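Local coordinates for topoisomerase I-like protein (Leishmania donovani, PDB 2B9S), which probably relaxes supercoiled DNA by transiently cutting one strand, as the large subunit of a heterodimeric type IB topoisomerase, here captured with vanadate and nicked DNA, at residues G29-P34 against N154-P159; E182-N187 against A216-S221; V212-M217 against M226-L231. All blocks are in the same frame, centred on the assembly; numbering follows the deposited sequence.

All three contacts lie in the N-terminal DNA-binding part of the chain and meet the duplex, or sit next to it, away from the vanadate site lined in this chain by Arg290, Lys328, Arg386 and His429. Contacts 2 and 3 share Ala216 and Met217 and use strand 216-219 from its two neighbouring strands; their centres are about 9 Å apart. Contact 1 packs beside this sheet, its centre about 11 Å from that of contact 2 and 13 Å from that of contact 3. Phe32 CE1 touches Ile184 CD1 at 3.5 Å, and Glu158 OE2 forms a salt bridge of 2.8 Å with Lys227 NZ. Contact 1 touches chain C of the DNA and contact 3 touches chain A.

Contact 1 of 3, residues G29-P34 against N154-P159; sequences GVLFPP and NFRVEP. With nucleotides of chain C.
Leu31 and Arg156 form a single beta bridge between two irregular segments that run in roughly the same direction, their end-to-end lines 28° apart. Both backbone hydrogen bonds belong to Leu31: its N donates to Phe155 O at 2.8 Å, and its O accepts from Val157 N at 2.9 Å while also receiving a CA-H contact from Arg156. Outward from the backbone, Leu31 CB lies at the edge of the Phe155 ring, near its plane and 4.1 Å from CD2. CG then stands anti to the backbone N (chi1 -177°), and the side chain runs beside that of Arg156, pointing the same way. At its tip, Leu31 CD2 comes within 3.5 Å of Arg156 NH1, approaching the guanidinium obliquely. One face of that guanidinium has Phe155 CE2 4.0 Å above it, offset toward the rim, which joins the aromatic ring, the cation and the leucine in one small cluster.

Val157 fills the other part of the contact. Its CG2 meets Val30 CB at 3.7 Å and also touches Phe32 CD1, obliquely to the ring, whereas its CB faces the Pro33 ring, the two side chains crossing at about a right angle. Pro33 CD sits 3.4 Å from Val157 O, and Pro33 CG continues onto Pro159. Next to this apolar row the second segment meets DNA: Pro159 CD approaches OP1 of DT12 of chain C at 3.3 Å. Glu158 packs on the same nucleotide, its carboxylate against the sugar and bridged to Lys176 and Lys227, which would temper its charge beside the phosphates.

Helix 125-137 packs against Leu31, Phe155 and Arg156, while Val30 and Glu158 rest on Ala216 and Trp218 of strand 216-219, and Phe32 reaches Pro181 and Ile184.

Contact 2 of 3, residues E182-N187 against A216-S221; sequences EDITIN and AMWRDS
Thr185 and Met217 face each other as an antiparallel hydrogen-bonded pair. Thr185 N donates to Met217 O at 2.8 Å in a nearly straight bond (165°), and Met217 N returns a longer, more bent one to Thr185 O at 3.0 Å. Ile184 CA adds a CH···O contact to Met217 O, so two neighbouring residues grip that one oxygen. Apolar side chains pack on the side of the sheet that carries Ala216. There Ala216 CB lies 3.9 Å from Ile184 CG2, Ile186 CD1 approaches the same methyl, and Ile184 CG1 runs alongside Trp218, 4.0 Å from its CB.

The two strands are the central pair of a mixed four-stranded sheet, with strand 205-207 beyond 185-187 and strand 226-229 beyond 216-219. On the opposite face the Met217 side chain lies beside Thr185, pointing the same way; its bend at chi3 (-71°) sets CE 3.9 Å from Thr185 OG1.

Towards Asp183 and Arg219 the direct pairing gives way to water. One water donates to Asp183 O at 2.7 Å and accepts from Arg219 N at 2.9 Å. A second donates to Arg219 O and only weakly to Asp183 OD1; the other carboxylate oxygen, OD2, is taken by Gln180 N. Arg219 turns its guanidinium away from this looser end, and beyond the two segments it forms a salt bridge with a DNA phosphate.

Contact 3 of 3, residues V212-M217 against M226-L231; sequences VTWLAM and MKYVML. With nucleotides of chain A.
Trp214 and Tyr228 meet obliquely, the five-membered ring of the tryptophan and the phenol ring having planes 49° apart. Trp214 CG, between its backbone N and carbonyl carbon (chi1 54°), meets Tyr228 CD1. Tyr228 CD1 lies 3.3 Å above one face of the Trp214 indole, offset toward the rim, and Met217 CB shares that face; Val212 CG2 lies 3.4 Å above the opposite one, again toward the rim. At the indole edge, in plane, come Ala216 N and OP1 of DA7 of chain A. For Tyr228, C2' of DA7 of chain A lies over one ring face and OP2 of that nucleotide sits at the edge, where Tyr228 OH donates to it at 2.8 Å.

This is the beta hairpin of strands 216-219 and 226-229, continued beyond Ala216 by a straight bond (172°) from Leu215 N to Val229 O, 2.9 Å. Ala216 CB packs on Val229 CG2 at 3.9 Å, and Leu215 crosses Leu231 at about a right angle. Thr213 holds OP2 of DC8 of chain A twice, through N at 2.9 Å and OG1 at 2.7 Å. A water links Thr213 O to Leu231 N, and Lys227 salt-bridges another DNA phosphate.

Contact 1 of 3, residues G29-P34 against N154-P159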
loop_
_atom_site.group_PDB
_atom_site.type_symbol
_atom_site.label_atom_id
_atom_site.label_comp_id
_atom_site.label_asym_id
_atom_site.label_seq_id
_atom_site.Cartn_x
_atom_site.Cartn_y
_atom_site.Cartn_z
ATOM N N GLY D 29 20.789 -9.365 6.952
ATOM C CA GLY D 29 19.766 -10.193 6.311
ATOM C C GLY D 29 18.425 -10.123 7.012
ATOM O O GLY D 29 18.015 -9.071 7.495
ATOM N N VAL D 30 17.761 -11.264 7.103
ATOM C CA VAL D 30 16.350 -11.312 7.480
ATOM C C VAL D 30 16.069 -12.217 8.669
ATOM O O VAL D 30 16.791 -13.181 8.898
ATOM C CB VAL D 30 15.484 -11.756 6.270
ATOM C CG1 VAL D 30 15.543 -10.686 5.158
ATOM C CG2 VAL D 30 15.927 -13.131 5.739
ATOM N N LEU D 31 15.018 -11.894 9.423
ATOM C CA LEU D 31 14.570 -12.740 10.528
ATOM C C LEU D 31 13.444 -13.669 10.051
ATOM O O LEU D 31 12.348 -13.214 9.696
ATOM C CB LEU D 31 14.162 -11.891 11.753
ATOM C CG LEU D 31 13.724 -12.580 13.074
ATOM C CD1 LEU D 31 14.707 -13.644 13.562
ATOM C CD2 LEU D 31 13.435 -11.592 14.190
ATOM N N PHE D 32 13.737 -14.965 10.023
ATOM C CA PHE D 32 12.793 -16.012 9.630
ATOM C C PHE D 32 11.890 -16.362 10.808
ATOM O O PHE D 32 12.389 -16.533 11.923
ATOM C CB PHE D 32 13.557 -17.286 9.246
ATOM C CG PHE D 32 14.314 -17.186 7.957
ATOM C CD1 PHE D 32 13.675 -17.416 6.739
ATOM C CD2 PHE D 32 15.679 -16.892 7.955
ATOM C CE1 PHE D 32 14.380 -17.329 5.532
ATOM C CE2 PHE D 32 16.388 -16.807 6.755
ATOM C CZ PHE D 32 15.736 -17.026 5.546
ATOM N N PRO D 33 10.558 -16.469 10.580
ATOM C CA PRO D 33 9.676 -16.902 11.678
ATOM C C PRO D 33 10.060 -18.299 12.196
ATOM O O PRO D 33 10.719 -19.055 11.469
ATOM C CB PRO D 33 8.274 -16.919 11.019
ATOM C CG PRO D 33 8.523 -16.921 9.561
ATOM C CD PRO D 33 9.797 -16.201 9.341
ATOM N N PRO D 34 9.646 -18.651 13.434
ATOM C CA PRO D 34 9.979 -19.989 13.977
ATOM C C PRO D 34 9.434 -21.140 13.135
ATOM O O PRO D 34 8.373 -21.021 12.527
ATOM C CB PRO D 34 9.304 -19.999 15.356
ATOM C CG PRO D 34 9.047 -18.560 15.690
ATOM C CD PRO D 34 8.846 -17.849 14.383
ATOM N N ASN D 154 10.939 -3.941 7.147
ATOM C CA ASN D 154 10.264 -5.248 7.178
ATOM C C ASN D 154 11.248 -6.429 7.122
ATOM O O ASN D 154 11.145 -7.300 6.252
ATOM C CB ASN D 154 9.189 -5.334 6.067
ATOM C CG ASN D 154 9.768 -5.103 4.665
ATOM O OD1 ASN D 154 10.515 -4.143 4.435
ATOM N ND2 ASN D 154 9.430 -5.988 3.725
ATOM N N PHE D 155 12.202 -6.448 8.060
ATOM C CA PHE D 155 13.230 -7.510 8.137
ATOM C C PHE D 155 12.676 -8.887 8.552
ATOM O O PHE D 155 13.327 -9.904 8.335
ATOM C CB PHE D 155 14.356 -7.105 9.086
ATOM C CG PHE D 155 13.887 -6.796 10.478
ATOM C CD1 PHE D 155 13.621 -5.476 10.861
ATOM C CD2 PHE D 155 13.690 -7.824 11.406
ATOM C CE1 PHE D 155 13.172 -5.198 12.154
ATOM C CE2 PHE D 155 13.236 -7.560 12.687
ATOM C CZ PHE D 155 12.984 -6.251 13.077
ATOM N N ARG D 156 11.495 -8.912 9.168
ATOM C CA ARG D 156 10.833 -10.187 9.494
ATOM C C ARG D 156 10.103 -10.747 8.285
ATOM O O ARG D 156 9.092 -10.184 7.855
ATOM C CB ARG D 156 9.827 -10.014 10.625
ATOM C CG ARG D 156 10.428 -9.765 11.959
ATOM C CD ARG D 156 9.364 -9.842 13.023
ATOM N NE ARG D 156 9.558 -8.755 13.967
ATOM C CZ ARG D 156 10.165 -8.883 15.142
ATOM N NH1 ARG D 156 10.624 -10.079 15.533
ATOM N NH2 ARG D 156 10.294 -7.814 15.921
ATOM N N VAL D 157 10.616 -11.852 7.756
ATOM C CA VAL D 157 10.015 -12.555 6.631
ATOM C C VAL D 157 8.566 -12.942 6.957
ATOM O O VAL D 157 8.271 -13.446 8.059
ATOM C CB VAL D 157 10.828 -13.825 6.254
ATOM C CG1 VAL D 157 10.183 -14.557 5.077
ATOM C CG2 VAL D 157 12.250 -13.463 5.926
ATOM N N GLU D 158 7.676 -12.686 5.994
ATOM C CA GLU D 158 6.243 -12.957 6.139
ATOM C C GLU D 158 6.055 -14.415 6.483
ATOM O O GLU D 158 6.586 -15.284 5.758
ATOM C CB GLU D 158 5.490 -12.646 4.841
ATOM C CG GLU D 158 5.478 -11.186 4.502
ATOM C CD GLU D 158 4.710 -10.882 3.224
ATOM O OE1 GLU D 158 3.848 -11.693 2.814
ATOM O OE2 GLU D 158 4.982 -9.823 2.625
ATOM N N PRO D 159 5.331 -14.697 7.594
ATOM C CA PRO D 159 4.985 -16.083 7.852
ATOM C C PRO D 159 3.928 -16.618 6.866
ATOM O O PRO D 159 3.154 -15.840 6.284
ATOM C CB PRO D 159 4.483 -16.072 9.309
ATOM C CG PRO D 159 4.106 -14.655 9.597
ATOM C CD PRO D 159 4.876 -13.783 8.665
ATOM P P DT C 12 3.037 -10.126 7.578
ATOM O OP1 DT C 12 2.649 -11.542 7.720
ATOM O OP2 DT C 12 4.472 -9.752 7.538
ATOM O "O5'" DT C 12 2.325 -9.580 6.260
ATOM C "C5'" DT C 12 0.920 -9.817 5.981
ATOM C "C4'" DT C 12 0.522 -8.982 4.784
ATOM O "O4'" DT C 12 0.630 -7.590 5.147
ATOM C "C3'" DT C 12 1.358 -9.116 3.500
ATOM O "O3'" DT C 12 0.476 -9.011 2.353
ATOM C "C2'" DT C 12 2.272 -7.890 3.501
ATOM C "C1'" DT C 12 1.232 -6.936 4.066
ATOM N N1 DT C 12 1.724 -5.577 4.325
ATOM C C2 DT C 12 0.832 -4.538 4.198
ATOM O O2 DT C 12 -0.346 -4.701 3.939
ATOM N N3 DT C 12 1.403 -3.303 4.388
ATOM C C4 DT C 12 2.730 -3.036 4.669
ATOM O O4 DT C 12 3.145 -1.898 4.814
ATOM C C5 DT C 12 3.599 -4.168 4.773
ATOM C C7 DT C 12 5.030 -4.016 5.199
ATOM C C6 DT C 12 3.068 -5.360 4.586
#

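Contact 2 of 3, residues E182-N187 against A216-S221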
loop_
_atom_site.group_PDB
_atom_site.type_symbol
_atom_site.label_atom_id
_atom_site.label_comp_id
_atom_site.label_asym_id
_atom_site.label_seq_id
_atom_site.Cartn_x
_atom_site.Cartn_y
_atom_site.Cartn_z
ATOM N N GLU D 182 16.460 -20.341 0.226
ATOM C CA GLU D 182 16.635 -20.564 -1.207
ATOM C C GLU D 182 15.734 -19.697 -2.081
ATOM O O GLU D 182 15.931 -19.615 -3.297
ATOM C CB GLU D 182 16.414 -22.049 -1.551
ATOM C CG GLU D 182 17.579 -22.995 -1.152
ATOM C CD GLU D 182 17.721 -23.262 0.370
ATOM O OE1 GLU D 182 16.769 -23.079 1.155
ATOM O OE2 GLU D 182 18.802 -23.686 0.795
ATOM N N ASP D 183 14.738 -19.069 -1.462
ATOM C CA ASP D 183 13.796 -18.189 -2.162
ATOM C C ASP D 183 14.283 -16.736 -2.182
ATOM O O ASP D 183 13.846 -15.940 -3.018
ATOM C CB ASP D 183 12.412 -18.270 -1.484
ATOM C CG ASP D 183 11.808 -19.673 -1.527
ATOM O OD1 ASP D 183 11.912 -20.324 -2.580
ATOM O OD2 ASP D 183 11.224 -20.132 -0.520
ATOM N N ILE D 184 15.196 -16.413 -1.260
ATOM C CA ILE D 184 15.608 -15.031 -0.959
ATOM C C ILE D 184 16.922 -14.627 -1.626
ATOM O O ILE D 184 17.948 -15.313 -1.506
ATOM C CB ILE D 184 15.668 -14.790 0.569
ATOM C CG1 ILE D 184 14.273 -14.989 1.170
ATOM C CG2 ILE D 184 16.192 -13.379 0.911
ATOM C CD1 ILE D 184 14.255 -15.258 2.658
ATOM N N THR D 185 16.853 -13.517 -2.359
ATOM C CA THR D 185 18.020 -12.880 -2.979
ATOM C C THR D 185 18.466 -11.766 -2.036
ATOM O O THR D 185 17.663 -10.928 -1.611
ATOM C CB THR D 185 17.686 -12.325 -4.395
ATOM O OG1 THR D 185 17.258 -13.405 -5.238
ATOM C CG2 THR D 185 18.897 -11.659 -5.050
ATOM N N ILE D 186 19.747 -11.791 -1.692
ATOM C CA ILE D 186 20.359 -10.774 -0.840
ATOM C C ILE D 186 21.017 -9.710 -1.719
ATOM O O ILE D 186 21.752 -10.023 -2.661
ATOM C CB ILE D 186 21.373 -11.425 0.144
ATOM C CG1 ILE D 186 20.640 -12.318 1.164
ATOM C CG2 ILE D 186 22.240 -10.372 0.818
ATOM C CD1 ILE D 186 19.974 -11.603 2.353
ATOM N N ASN D 187 20.697 -8.448 -1.442
ATOM C CA ASN D 187 21.378 -7.324 -2.084
ATOM C C ASN D 187 22.205 -6.598 -1.036
ATOM O O ASN D 187 21.663 -6.098 -0.045
ATOM C CB ASN D 187 20.401 -6.346 -2.737
ATOM C CG ASN D 187 21.097 -5.351 -3.645
ATOM O OD1 ASN D 187 21.775 -5.738 -4.576
ATOM N ND2 ASN D 187 20.915 -4.070 -3.384
ATOM N N ALA D 216 16.827 -7.295 0.492
ATOM C CA ALA D 216 16.459 -8.671 0.193
ATOM C C ALA D 216 15.146 -8.712 -0.598
ATOM O O ALA D 216 14.350 -7.766 -0.543
ATOM C CB ALA D 216 16.374 -9.508 1.499
ATOM N N MET D 217 14.936 -9.811 -1.330
ATOM C CA MET D 217 13.784 -9.980 -2.223
ATOM C C MET D 217 13.425 -11.455 -2.274
ATOM O O MET D 217 14.303 -12.315 -2.255
ATOM C CB MET D 217 14.115 -9.461 -3.636
ATOM C CG MET D 217 13.001 -9.571 -4.701
ATOM S SD MET D 217 12.814 -11.187 -5.542
ATOM C CE MET D 217 14.278 -11.244 -6.570
ATOM N N TRP D 218 12.128 -11.748 -2.303
ATOM C CA TRP D 218 11.663 -13.087 -2.642
ATOM C C TRP D 218 10.414 -12.984 -3.505
ATOM O O TRP D 218 9.791 -11.929 -3.624
ATOM C CB TRP D 218 11.442 -13.967 -1.414
ATOM C CG TRP D 218 10.255 -13.599 -0.621
ATOM C CD1 TRP D 218 8.988 -14.092 -0.766
ATOM C CD2 TRP D 218 10.199 -12.647 0.452
ATOM N NE1 TRP D 218 8.144 -13.502 0.137
ATOM C CE2 TRP D 218 8.855 -12.606 0.898
ATOM C CE3 TRP D 218 11.154 -11.818 1.075
ATOM C CZ2 TRP D 218 8.432 -11.778 1.954
ATOM C CZ3 TRP D 218 10.728 -10.981 2.130
ATOM C CH2 TRP D 218 9.368 -10.973 2.547
ATOM N N ARG D 219 10.073 -14.083 -4.140
ATOM C CA ARG D 219 8.894 -14.112 -4.976
ATOM C C ARG D 219 7.777 -14.835 -4.209
ATOM O O ARG D 219 7.941 -15.975 -3.768
ATOM C CB ARG D 219 9.255 -14.775 -6.301
ATOM C CG ARG D 219 8.197 -14.684 -7.365
ATOM C CD ARG D 219 8.751 -15.146 -8.702
ATOM N NE ARG D 219 9.781 -14.231 -9.214
ATOM C CZ ARG D 219 9.514 -13.160 -9.957
ATOM N NH1 ARG D 219 8.244 -12.864 -10.263
ATOM N NH2 ARG D 219 10.508 -12.385 -10.389
ATOM N N ASP D 220 6.672 -14.130 -4.009
ATOM C CA ASP D 220 5.545 -14.623 -3.208
ATOM C C ASP D 220 4.728 -15.698 -3.957
ATOM O O ASP D 220 4.496 -15.571 -5.147
ATOM C CB ASP D 220 4.688 -13.423 -2.767
ATOM C CG ASP D 220 3.239 -13.777 -2.517
ATOM O OD1 ASP D 220 2.917 -14.053 -1.348
ATOM O OD2 ASP D 220 2.427 -13.738 -3.485
ATOM N N SER D 221 4.312 -16.756 -3.256
ATOM C CA SER D 221 3.706 -17.924 -3.911
ATOM C C SER D 221 2.258 -17.764 -4.383
ATOM O O SER D 221 1.812 -18.517 -5.250
ATOM C CB SER D 221 3.808 -19.153 -3.017
ATOM O OG SER D 221 3.008 -18.997 -1.859
HETATM O O HOH W 1 11.695 -16.367 -4.677
HETATM O O HOH W 2 9.928 -18.142 -4.168
#

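Contact 3 of 3, residues V212-M217 against M226-L231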
loop_
_atom_site.group_PDB
_atom_site.type_symbol
_atom_site.label_atom_id
_atom_site.label_comp_id
_atom_site.label_asym_id
_atom_site.label_seq_id
_atom_site.Cartn_x
_atom_site.Cartn_y
_atom_site.Cartn_z
ATOM N N VAL D 212 19.670 -0.110 -6.852
ATOM C CA VAL D 212 18.432 -0.407 -6.100
ATOM C C VAL D 212 18.585 -0.141 -4.591
ATOM O O VAL D 212 19.707 0.005 -4.108
ATOM C CB VAL D 212 17.832 -1.853 -6.427
ATOM C CG1 VAL D 212 17.547 -1.985 -7.934
ATOM C CG2 VAL D 212 18.733 -2.994 -5.932
ATOM N N THR D 213 17.461 -0.089 -3.865
ATOM C CA THR D 213 17.407 0.356 -2.456
ATOM C C THR D 213 16.978 -0.758 -1.500
ATOM O O THR D 213 16.747 -0.515 -0.302
ATOM C CB THR D 213 16.392 1.512 -2.226
ATOM O OG1 THR D 213 15.059 1.045 -2.489
ATOM C CG2 THR D 213 16.681 2.710 -3.084
ATOM N N TRP D 214 16.824 -1.969 -2.033
ATOM C CA TRP D 214 16.344 -3.091 -1.238
ATOM C C TRP D 214 17.477 -3.981 -0.763
ATOM O O TRP D 214 18.519 -4.068 -1.434
ATOM C CB TRP D 214 15.290 -3.908 -2.001
ATOM C CG TRP D 214 15.643 -4.418 -3.381
ATOM C CD1 TRP D 214 15.327 -3.824 -4.582
ATOM C CD2 TRP D 214 16.274 -5.680 -3.717
ATOM N NE1 TRP D 214 15.761 -4.619 -5.624
ATOM C CE2 TRP D 214 16.331 -5.759 -5.118
ATOM C CE3 TRP D 214 16.798 -6.734 -2.963
ATOM C CZ2 TRP D 214 16.902 -6.843 -5.782
ATOM C CZ3 TRP D 214 17.357 -7.809 -3.617
ATOM C CH2 TRP D 214 17.399 -7.866 -5.011
ATOM N N LEU D 215 17.272 -4.631 0.389
ATOM C CA LEU D 215 18.313 -5.458 1.007
ATOM C C LEU D 215 18.080 -6.942 0.749
ATOM O O LEU D 215 19.013 -7.763 0.807
ATOM C CB LEU D 215 18.396 -5.216 2.529
ATOM C CG LEU D 215 18.292 -3.790 3.069
ATOM C CD1 LEU D 215 18.494 -3.712 4.613
ATOM C CD2 LEU D 215 19.222 -2.839 2.347
ATOM N N ALA D 216 16.827 -7.295 0.492
ATOM C CA ALA D 216 16.459 -8.671 0.193
ATOM C C ALA D 216 15.146 -8.712 -0.598
ATOM O O ALA D 216 14.350 -7.766 -0.543
ATOM C CB ALA D 216 16.374 -9.508 1.499
ATOM N N MET D 217 14.936 -9.811 -1.330
ATOM C CA MET D 217 13.784 -9.980 -2.223
ATOM C C MET D 217 13.425 -11.455 -2.274
ATOM O O MET D 217 14.303 -12.315 -2.255
ATOM C CB MET D 217 14.115 -9.461 -3.636
ATOM C CG MET D 217 13.001 -9.571 -4.701
ATOM S SD MET D 217 12.814 -11.187 -5.542
ATOM C CE MET D 217 14.278 -11.244 -6.570
ATOM N N MET D 226 6.757 -9.927 -6.345
ATOM C CA MET D 226 8.045 -9.663 -5.713
ATOM C C MET D 226 7.901 -8.831 -4.428
ATOM O O MET D 226 7.260 -7.777 -4.430
ATOM C CB MET D 226 8.994 -9.003 -6.709
ATOM C CG MET D 226 9.276 -9.884 -7.944
ATOM S SD MET D 226 10.152 -9.045 -9.301
ATOM C CE MET D 226 11.817 -9.236 -8.692
ATOM N N LYS D 227 8.483 -9.352 -3.338
ATOM C CA LYS D 227 8.488 -8.729 -2.005
ATOM C C LYS D 227 9.915 -8.277 -1.620
ATOM O O LYS D 227 10.900 -8.962 -1.895
ATOM C CB LYS D 227 7.972 -9.722 -0.950
ATOM C CG LYS D 227 6.537 -10.263 -1.134
ATOM C CD LYS D 227 5.495 -9.149 -0.986
ATOM C CE LYS D 227 4.064 -9.677 -1.025
ATOM N NZ LYS D 227 3.713 -10.487 0.182
ATOM N N TYR D 228 10.020 -7.127 -0.972
ATOM C CA TYR D 228 11.327 -6.544 -0.675
ATOM C C TYR D 228 11.435 -6.117 0.751
ATOM O O TYR D 228 10.493 -5.555 1.312
ATOM C CB TYR D 228 11.581 -5.294 -1.499
ATOM C CG TYR D 228 11.504 -5.500 -2.971
ATOM C CD1 TYR D 228 12.627 -5.884 -3.690
ATOM C CD2 TYR D 228 10.304 -5.265 -3.667
ATOM C CE1 TYR D 228 12.565 -6.065 -5.021
ATOM C CE2 TYR D 228 10.243 -5.466 -5.013
ATOM C CZ TYR D 228 11.375 -5.855 -5.682
ATOM O OH TYR D 228 11.328 -6.023 -7.039
ATOM N N VAL D 229 12.601 -6.387 1.324
ATOM C CA VAL D 229 13.017 -5.755 2.561
ATOM C C VAL D 229 13.647 -4.408 2.209
ATOM O O VAL D 229 14.618 -4.332 1.454
ATOM C CB VAL D 229 14.015 -6.628 3.323
ATOM C CG1 VAL D 229 14.428 -5.946 4.611
ATOM C CG2 VAL D 229 13.419 -7.997 3.602
ATOM N N MET D 230 13.066 -3.344 2.739
ATOM C CA MET D 230 13.535 -1.981 2.467
ATOM C C MET D 230 13.730 -1.179 3.772
ATOM O O MET D 230 13.366 -1.653 4.860
ATOM C CB MET D 230 12.574 -1.292 1.468
ATOM C CG MET D 230 12.738 -1.824 0.002
ATOM S SD MET D 230 11.833 -0.874 -1.213
ATOM C CE MET D 230 12.022 -1.761 -2.787
ATOM N N LEU D 231 14.293 0.029 3.669
ATOM C CA LEU D 231 14.557 0.869 4.863
ATOM C C LEU D 231 13.293 1.481 5.455
ATOM O O LEU D 231 12.276 1.555 4.787
ATOM C CB LEU D 231 15.623 1.951 4.587
ATOM C CG LEU D 231 17.030 1.522 4.132
ATOM C CD1 LEU D 231 18.034 2.633 4.348
ATOM C CD2 LEU D 231 17.512 0.276 4.825
ATOM P P DA A 7 14.431 -5.224 -9.010
ATOM O OP1 DA A 7 15.887 -5.021 -9.189
ATOM O OP2 DA A 7 13.896 -6.301 -8.152
ATOM O "O5'" DA A 7 13.833 -3.858 -8.485
ATOM C "C5'" DA A 7 13.982 -2.682 -9.238
ATOM C "C4'" DA A 7 13.193 -1.561 -8.593
ATOM O "O4'" DA A 7 11.824 -1.656 -9.051
ATOM C "C3'" DA A 7 13.114 -1.521 -7.061
ATOM O "O3'" DA A 7 12.992 -0.159 -6.707
ATOM C "C2'" DA A 7 11.767 -2.123 -6.768
ATOM C "C1'" DA A 7 10.988 -1.500 -7.933
ATOM N N9 DA A 7 9.696 -2.152 -8.175
ATOM C C8 DA A 7 9.456 -3.487 -8.073
ATOM N N7 DA A 7 8.223 -3.795 -8.326
ATOM C C5 DA A 7 7.603 -2.607 -8.591
ATOM C C6 DA A 7 6.281 -2.309 -8.927
ATOM N N6 DA A 7 5.331 -3.251 -9.032
ATOM N N1 DA A 7 5.978 -1.015 -9.128
ATOM C C2 DA A 7 6.951 -0.100 -9.036
ATOM N N3 DA A 7 8.231 -0.273 -8.707
ATOM C C4 DA A 7 8.496 -1.565 -8.500
ATOM P P DC A 8 14.114 0.720 -6.000
ATOM O OP1 DC A 8 14.910 1.353 -7.033
ATOM O OP2 DC A 8 14.816 -0.097 -4.968
ATOM O "O5'" DC A 8 13.195 1.653 -5.077
ATOM C "C5'" DC A 8 12.477 2.758 -5.464
ATOM C "C4'" DC A 8 10.951 2.599 -5.324
ATOM O "O4'" DC A 8 10.422 1.321 -5.727
ATOM C "C3'" DC A 8 10.240 2.830 -4.006
ATOM O "O3'" DC A 8 10.358 4.213 -3.631
ATOM C "C2'" DC A 8 8.817 2.522 -4.481
ATOM C "C1'" DC A 8 9.025 1.534 -5.635
ATOM N N1 DC A 8 8.278 0.248 -5.412
ATOM C C2 DC A 8 6.910 0.221 -5.734
ATOM O O2 DC A 8 6.377 1.238 -6.201
ATOM N N3 DC A 8 6.207 -0.920 -5.530
ATOM C C4 DC A 8 6.810 -2.004 -5.021
ATOM N N4 DC A 8 6.049 -3.092 -4.859
ATOM C C5 DC A 8 8.210 -2.004 -4.665
ATOM C C6 DC A 8 8.899 -0.857 -4.869
ATOM P P DG A 6 12.740 -9.908 -13.201
ATOM O OP1 DG A 6 14.134 -10.089 -13.654
ATOM O OP2 DG A 6 12.067 -10.887 -12.342
ATOM O "O5'" DG A 6 12.650 -8.458 -12.517
ATOM C "C5'" DG A 6 13.107 -7.270 -13.169
ATOM C "C4'" DG A 6 12.656 -6.053 -12.380
ATOM O "O4'" DG A 6 11.272 -5.724 -12.641
ATOM C "C3'" DG A 6 12.737 -6.187 -10.867
ATOM O "O3'" DG A 6 13.874 -5.387 -10.502
ATOM C "C2'" DG A 6 11.414 -5.597 -10.343
ATOM C "C1'" DG A 6 10.795 -4.930 -11.570
ATOM N N9 DG A 6 9.329 -4.973 -11.661
ATOM C C8 DG A 6 8.485 -6.071 -11.557
ATOM N N7 DG A 6 7.208 -5.750 -11.692
ATOM C C5 DG A 6 7.221 -4.371 -11.901
ATOM C C6 DG A 6 6.185 -3.456 -12.127
ATOM O O6 DG A 6 4.985 -3.697 -12.195
ATOM N N1 DG A 6 6.622 -2.133 -12.272
ATOM C C2 DG A 6 7.935 -1.743 -12.219
ATOM N N2 DG A 6 8.225 -0.435 -12.377
ATOM N N3 DG A 6 8.913 -2.590 -12.023
ATOM C C4 DG A 6 8.498 -3.878 -11.878
HETATM O O HOH W 3 15.151 0.919 1.197
#